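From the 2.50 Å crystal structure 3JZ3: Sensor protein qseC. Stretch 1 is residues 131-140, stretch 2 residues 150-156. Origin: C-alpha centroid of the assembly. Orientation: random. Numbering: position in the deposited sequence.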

# COMPACT_ATOMS: atom_id res chain seq x y z
N ARG B 131 10.77 16.65 -0.95
CA ARG B 131 10.07 17.50 0.05
C ARG B 131 10.94 18.68 0.49
O ARG B 131 10.46 19.81 0.60
CB ARG B 131 9.65 16.63 1.25
CG ARG B 131 9.11 17.37 2.45
CD ARG B 131 8.94 16.42 3.62
NE ARG B 131 8.24 17.05 4.74
CZ ARG B 131 6.92 17.09 4.86
NH1 ARG B 131 6.13 16.55 3.93
NH2 ARG B 131 6.37 17.69 5.92
N TYR B 132 12.23 18.41 0.72
CA TYR B 132 13.16 19.45 1.15
C TYR B 132 13.90 20.08 -0.03
O TYR B 132 14.89 20.79 0.15
CB TYR B 132 14.12 18.90 2.20
CG TYR B 132 13.43 18.53 3.50
CD1 TYR B 132 13.22 19.49 4.49
CD2 TYR B 132 12.97 17.24 3.72
CE1 TYR B 132 12.58 19.16 5.68
CE2 TYR B 132 12.33 16.90 4.91
CZ TYR B 132 12.14 17.87 5.88
OH TYR B 132 11.51 17.54 7.06
N SER B 133 13.41 19.82 -1.24
CA SER B 133 13.93 20.45 -2.44
C SER B 133 13.26 21.80 -2.64
O SER B 133 12.02 21.88 -2.67
CB SER B 133 13.70 19.58 -3.68
OG SER B 133 14.72 18.60 -3.81
N PRO B 134 14.06 22.88 -2.77
CA PRO B 134 13.51 24.18 -3.13
C PRO B 134 13.03 24.19 -4.58
O PRO B 134 13.55 23.43 -5.40
CB PRO B 134 14.71 25.12 -2.95
CG PRO B 134 15.90 24.26 -3.14
CD PRO B 134 15.52 22.92 -2.57
N GLN B 135 12.06 25.05 -4.88
CA GLN B 135 11.54 25.18 -6.24
C GLN B 135 12.66 25.55 -7.22
O GLN B 135 13.51 26.40 -6.91
CB GLN B 135 10.42 26.22 -6.29
N GLY B 136 12.66 24.89 -8.37
CA GLY B 136 13.66 25.14 -9.41
C GLY B 136 14.92 24.29 -9.31
O GLY B 136 15.82 24.41 -10.15
N SER B 137 14.98 23.42 -8.30
CA SER B 137 16.15 22.56 -8.11
C SER B 137 15.95 21.16 -8.69
O SER B 137 14.87 20.82 -9.16
CB SER B 137 16.54 22.49 -6.63
OG SER B 137 15.53 21.85 -5.86
N VAL B 138 17.01 20.36 -8.64
CA VAL B 138 17.01 19.03 -9.25
C VAL B 138 17.25 17.94 -8.20
O VAL B 138 18.12 18.08 -7.33
CB VAL B 138 18.10 18.90 -10.35
CG1 VAL B 138 17.97 17.58 -11.10
CG2 VAL B 138 18.02 20.08 -11.33
N VAL B 139 16.45 16.88 -8.28
CA VAL B 139 16.69 15.66 -7.50
C VAL B 139 17.43 14.64 -8.36
O VAL B 139 16.96 14.28 -9.44
CB VAL B 139 15.37 15.05 -6.96
CG1 VAL B 139 15.64 13.73 -6.24
CG2 VAL B 139 14.67 16.04 -6.03
N ASP B 140 18.58 14.18 -7.88
CA ASP B 140 19.39 13.20 -8.60
C ASP B 140 19.24 11.79 -8.05
O ASP B 140 19.58 11.53 -6.89
CB ASP B 140 20.87 13.60 -8.56
CG ASP B 140 21.17 14.82 -9.40
OD1 ASP B 140 20.90 14.78 -10.62
OD2 ASP B 140 21.67 15.83 -8.85
N VAL B 150 20.24 8.79 -3.83
CA VAL B 150 19.21 9.82 -3.97
C VAL B 150 19.77 11.10 -3.33
O VAL B 150 20.23 11.08 -2.19
CB VAL B 150 17.88 9.40 -3.31
CG1 VAL B 150 16.79 10.43 -3.59
CG2 VAL B 150 17.44 8.02 -3.81
N ARG B 151 19.75 12.19 -4.09
CA ARG B 151 20.45 13.41 -3.73
C ARG B 151 19.64 14.65 -4.09
O ARG B 151 19.16 14.77 -5.22
CB ARG B 151 21.81 13.43 -4.44
CG ARG B 151 22.64 14.68 -4.22
CD ARG B 151 23.48 14.98 -5.45
NE ARG B 151 24.45 16.05 -5.22
CZ ARG B 151 24.16 17.35 -5.23
NH1 ARG B 151 22.92 17.77 -5.45
NH2 ARG B 151 25.12 18.23 -5.01
N ASP B 152 19.49 15.57 -3.14
CA ASP B 152 18.77 16.82 -3.37
C ASP B 152 19.65 18.05 -3.08
O ASP B 152 20.79 17.91 -2.65
CB ASP B 152 17.48 16.87 -2.54
CG ASP B 152 17.73 16.79 -1.04
OD1 ASP B 152 17.48 15.72 -0.45
OD2 ASP B 152 18.19 17.79 -0.45
N ASN B 153 19.09 19.24 -3.32
CA ASN B 153 19.78 20.51 -3.07
C ASN B 153 19.22 21.28 -1.87
O ASN B 153 19.38 22.50 -1.79
CB ASN B 153 19.74 21.39 -4.32
CG ASN B 153 20.63 20.87 -5.43
OD1 ASN B 153 21.84 20.71 -5.25
ND2 ASN B 153 20.03 20.61 -6.59
N GLY B 154 18.58 20.57 -0.95
CA GLY B 154 17.97 21.18 0.22
C GLY B 154 18.92 21.33 1.40
O GLY B 154 20.12 21.11 1.26
N PRO B 155 18.37 21.70 2.58
CA PRO B 155 19.14 21.90 3.81
C PRO B 155 19.87 20.64 4.29
O PRO B 155 19.46 19.52 3.96
CB PRO B 155 18.06 22.30 4.83
CG PRO B 155 16.93 22.81 4.02
CD PRO B 155 16.94 21.97 2.78
N GLY B 156 20.94 20.84 5.05
CA GLY B 156 21.73 19.73 5.59
C GLY B 156 21.59 19.59 7.09
O GLY B 156 22.07 18.63 7.69

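Stretch 1 leaves a helix, passes through a turn and enters a strand. Stretch 2 runs the other way beside it, from strand to loop. The two therefore meet loop to loop at one end and strand to strand at the other.

Arg131 is still helical and does not reach stretch 2. Tyr132 is the first residue to leave helical backbone angles. Its carbonyl faces Gly154, with Tyr132 O 3.1 Å from Gly154 CA in a CA-H...O contact. The fit depends on glycine: a CB at Gly154 would lie 2.0 Å from Tyr132 O, a clash. Tyr132 CB also packs on the ring of Pro155, 4.2 Å from Pro155 CD. The CA-to-CB bond of Tyr132 points toward stretch 2, but the phenol end leads away.

Ser133 lies beside the bend of stretch 2, with Ser133 OG 3.5 Å from Asp152 CB. This is a packing contact. The bend itself is braced from within: Gly154 N donates to Asp152 OD2 at 2.9 Å. Pro134 packs against the backbone of stretch 2, with Pro134 CD 4.0 Å from Asn153 O and 4.1 Å from Gly154 CA.

A type II turn runs from Pro134 to Ser137. Gln135 and Gly136 make no contact with stretch 2. Gly136 has a positive phi of 90°, where a side chain would be jammed against the preceding carbonyl. Ser137 closes the turn twice on one acceptor: Ser137 N reaches Pro134 O at 3.2 Å, and Ser137 OG reaches Pro134 O at 2.6 Å.

From the end of the turn, the chain comes alongside Asn153. Ser137 CB is 4.0 Å from Asn153 ND2. Val138 O is 3.3 Å from the same ND2, but the angle is too poor for a hydrogen bond. The Asn153 side chain is held within its own stretch, where Arg151 NH1 donates to Asn153 OD1 at 3.1 Å.

Val139 runs beside Arg151, with Val139 CA 3.5 Å from Arg151 O in a CA-H...O contact. Val139 CG1 is 4.4 Å from Val150 CG1, a loose apolar contact; both valines are buried.

Asp140 and Arg151 form an antiparallel hydrogen-bonded pair. Asp140 N donates to Arg151 O at 2.8 Å, and Arg151 N donates to Asp140 O at 2.9 Å. The first bond is the straighter, at 165° against 135°. Asp140 O also takes a CA-H...O contact from Val150 CA at 3.4 Å. The two side chains share one face of the sheet. Their charges attract, but Asp140 OD2 is 4.1 Å from Arg151 NH1 and well out of the guanidinium plane, so no salt bridge forms.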